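Local coordinates for subtilisin-like protein (Prochloron didemni, PDB 3ZXY) that probably acts as a serine endopeptidase of the subtilisin family, here seen as the protease domain of the larger PatA protein, at residues A106-I111 / V220-L225. The protein carries 1 engineered substitution. Residues are numbered along the deposited sequence; the frame is centred on the assembly and turned at random.
Sequences AHIINI and VAALLL
The CA atoms of Ile108 and Ala222 come nearest each other, at 7.2 Å, where strand 108-111 and residues 220-225 of helix 210-230 run antiparallel at 175° with their axes 10.0 Å apart. No hydrogen bond crosses between the two segments. The contact is apolar and rests mainly on Ile108. Its CG1 lies anti to the carbonyl carbon (chi1 -67°), and the chain extends on from there to carry CD1 against the helix. This methyl reaches the helix backbone between two alanines: Ile108 CD1 is 3.4 Å from Ala222 N and 3.6 Å from Ala221 C. The alanine methyls border the same spot, with Ala221 CB 3.7 Å and Ala222 CB 3.9 Å from Ile108 CD1. One turn after Ala221, Leu225 lies alongside the isoleucine. The two side chains pass each other in opposite directions, and Leu225 CD1 meets Ile108 CD1 at 3.5 Å, a tight carbon pair. The same leucine methyl also touches CB of His107. The imidazole is held by another partner, His107 ND1 being hydrogen-bonded to Arg11 N, while Ala222 also touches Val12 of the neighbouring strand 11-16 and Leu225 touches Ile10 just before it. Farther along, Asn110 OD1 is hydrogen-bonded to Ser218 OG, a polar link between the same strand and helix. Strand 108-111 is the central strand of the seven-stranded parallel sheet of the subtilisin fold. Helix 210-230 carries Ala211, the engineered residue at the predicted catalytic serine position, in its first turn; this contact lies farther along the helix, away from the active site. The small alanine side chains let an isoleucine methyl reach the helix backbone. The helix is therefore seated on the sheet here by close, buried van der Waals packing.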
loop_
_atom_site.group_PDB
_atom_site.type_symbol
_atom_site.label_atom_id
_atom_site.label_comp_id
_atom_site.label_asym_id
_atom_site.label_seq_id
_atom_site.Cartn_x
_atom_site.Cartn_y
_atom_site.Cartn_z
ATOM N N ALA A 106 -4.620 -12.868 -1.690
ATOM C CA ALA A 106 -4.378 -11.572 -1.068
ATOM C C ALA A 106 -5.688 -10.958 -0.586
ATOM O O ALA A 106 -6.697 -11.026 -1.282
ATOM C CB ALA A 106 -3.702 -10.608 -2.049
ATOM N N HIS A 107 -5.653 -10.340 0.594
ATOM C CA HIS A 107 -6.739 -9.466 1.064
ATOM C C HIS A 107 -6.498 -8.028 0.665
ATOM O O HIS A 107 -7.441 -7.277 0.415
ATOM C CB HIS A 107 -6.856 -9.517 2.585
ATOM C CG HIS A 107 -7.283 -10.839 3.106
ATOM N ND1 HIS A 107 -6.411 -11.749 3.572
ATOM C CD2 HIS A 107 -8.544 -11.392 3.244
ATOM C CE1 HIS A 107 -7.071 -12.842 3.959
ATOM N NE2 HIS A 107 -8.387 -12.630 3.767
ATOM N N ILE A 108 -5.225 -7.631 0.655
ATOM C CA ILE A 108 -4.788 -6.277 0.358
ATOM C C ILE A 108 -3.657 -6.391 -0.649
ATOM O O ILE A 108 -2.812 -7.289 -0.535
ATOM C CB ILE A 108 -4.273 -5.552 1.626
ATOM C CG1 ILE A 108 -5.411 -5.306 2.605
ATOM C CG2 ILE A 108 -3.573 -4.228 1.281
ATOM C CD1 ILE A 108 -4.923 -5.133 4.028
ATOM N N ILE A 109 -3.684 -5.513 -1.648
ATOM C CA ILE A 109 -2.628 -5.415 -2.667
ATOM C C ILE A 109 -2.081 -3.991 -2.599
ATOM O O ILE A 109 -2.791 -3.031 -2.876
ATOM C CB ILE A 109 -3.174 -5.744 -4.073
ATOM C CG1 ILE A 109 -3.670 -7.188 -4.119
ATOM C CG2 ILE A 109 -2.095 -5.528 -5.148
ATOM C CD1 ILE A 109 -4.329 -7.585 -5.432
ATOM N N ASN A 110 -0.827 -3.870 -2.187
ATOM C CA ASN A 110 -0.140 -2.569 -2.126
ATOM C C ASN A 110 0.545 -2.312 -3.455
ATOM O O ASN A 110 1.391 -3.099 -3.876
ATOM C CB ASN A 110 0.904 -2.599 -1.003
ATOM C CG ASN A 110 1.605 -1.264 -0.790
ATOM O OD1 ASN A 110 1.237 -0.509 0.110
ATOM N ND2 ASN A 110 2.600 -0.941 -1.634
ATOM N N ILE A 111 0.186 -1.212 -4.109
ATOM C CA ILE A 111 0.870 -0.801 -5.353
ATOM C C ILE A 111 1.391 0.624 -5.170
ATOM O O ILE A 111 0.675 1.608 -5.378
ATOM C CB ILE A 111 -0.056 -0.882 -6.571
ATOM C CG1 ILE A 111 -0.632 -2.292 -6.719
ATOM C CG2 ILE A 111 0.688 -0.461 -7.838
ATOM C CD1 ILE A 111 -1.519 -2.480 -7.933
ATOM N N VAL A 220 -2.034 -0.442 8.059
ATOM C CA VAL A 220 -3.176 -0.147 8.927
ATOM C C VAL A 220 -4.408 -0.947 8.485
ATOM O O VAL A 220 -5.139 -1.504 9.331
ATOM C CB VAL A 220 -3.459 1.360 8.992
ATOM C CG1 VAL A 220 -4.787 1.618 9.712
ATOM C CG2 VAL A 220 -2.300 2.077 9.677
ATOM N N ALA A 221 -4.653 -1.022 7.179
ATOM C CA ALA A 221 -5.765 -1.824 6.642
ATOM C C ALA A 221 -5.631 -3.274 7.080
ATOM O O ALA A 221 -6.617 -3.912 7.441
ATOM C CB ALA A 221 -5.860 -1.712 5.111
ATOM N N ALA A 222 -4.407 -3.793 7.067
ATOM C CA ALA A 222 -4.162 -5.160 7.490
ATOM C C ALA A 222 -4.477 -5.349 8.971
ATOM O O ALA A 222 -5.047 -6.363 9.355
ATOM C CB ALA A 222 -2.726 -5.560 7.171
ATOM N N LEU A 223 -4.134 -4.372 9.802
ATOM C CA LEU A 223 -4.474 -4.419 11.215
ATOM C C LEU A 223 -5.986 -4.364 11.435
ATOM O O LEU A 223 -6.492 -5.037 12.328
ATOM C CB LEU A 223 -3.782 -3.302 11.991
ATOM C CG LEU A 223 -2.253 -3.384 12.019
ATOM C CD1 LEU A 223 -1.717 -2.207 12.810
ATOM C CD2 LEU A 223 -1.768 -4.703 12.625
ATOM N N LEU A 224 -6.696 -3.582 10.633
ATOM C CA LEU A 224 -8.163 -3.540 10.746
ATOM C C LEU A 224 -8.792 -4.880 10.342
ATOM O O LEU A 224 -9.701 -5.369 11.011
ATOM C CB LEU A 224 -8.727 -2.370 9.943
ATOM C CG LEU A 224 -8.427 -0.994 10.546
ATOM C CD1 LEU A 224 -8.641 0.088 9.490
ATOM C CD2 LEU A 224 -9.303 -0.732 11.776
ATOM N N LEU A 225 -8.314 -5.493 9.267
ATOM C CA LEU A 225 -8.749 -6.848 8.919
ATOM C C LEU A 225 -8.436 -7.842 10.026
ATOM O O LEU A 225 -9.226 -8.727 10.313
ATOM C CB LEU A 225 -8.106 -7.311 7.610
ATOM C CG LEU A 225 -8.523 -6.588 6.339
ATOM C CD1 LEU A 225 -7.608 -7.014 5.193
ATOM C CD2 LEU A 225 -9.976 -6.912 6.021
#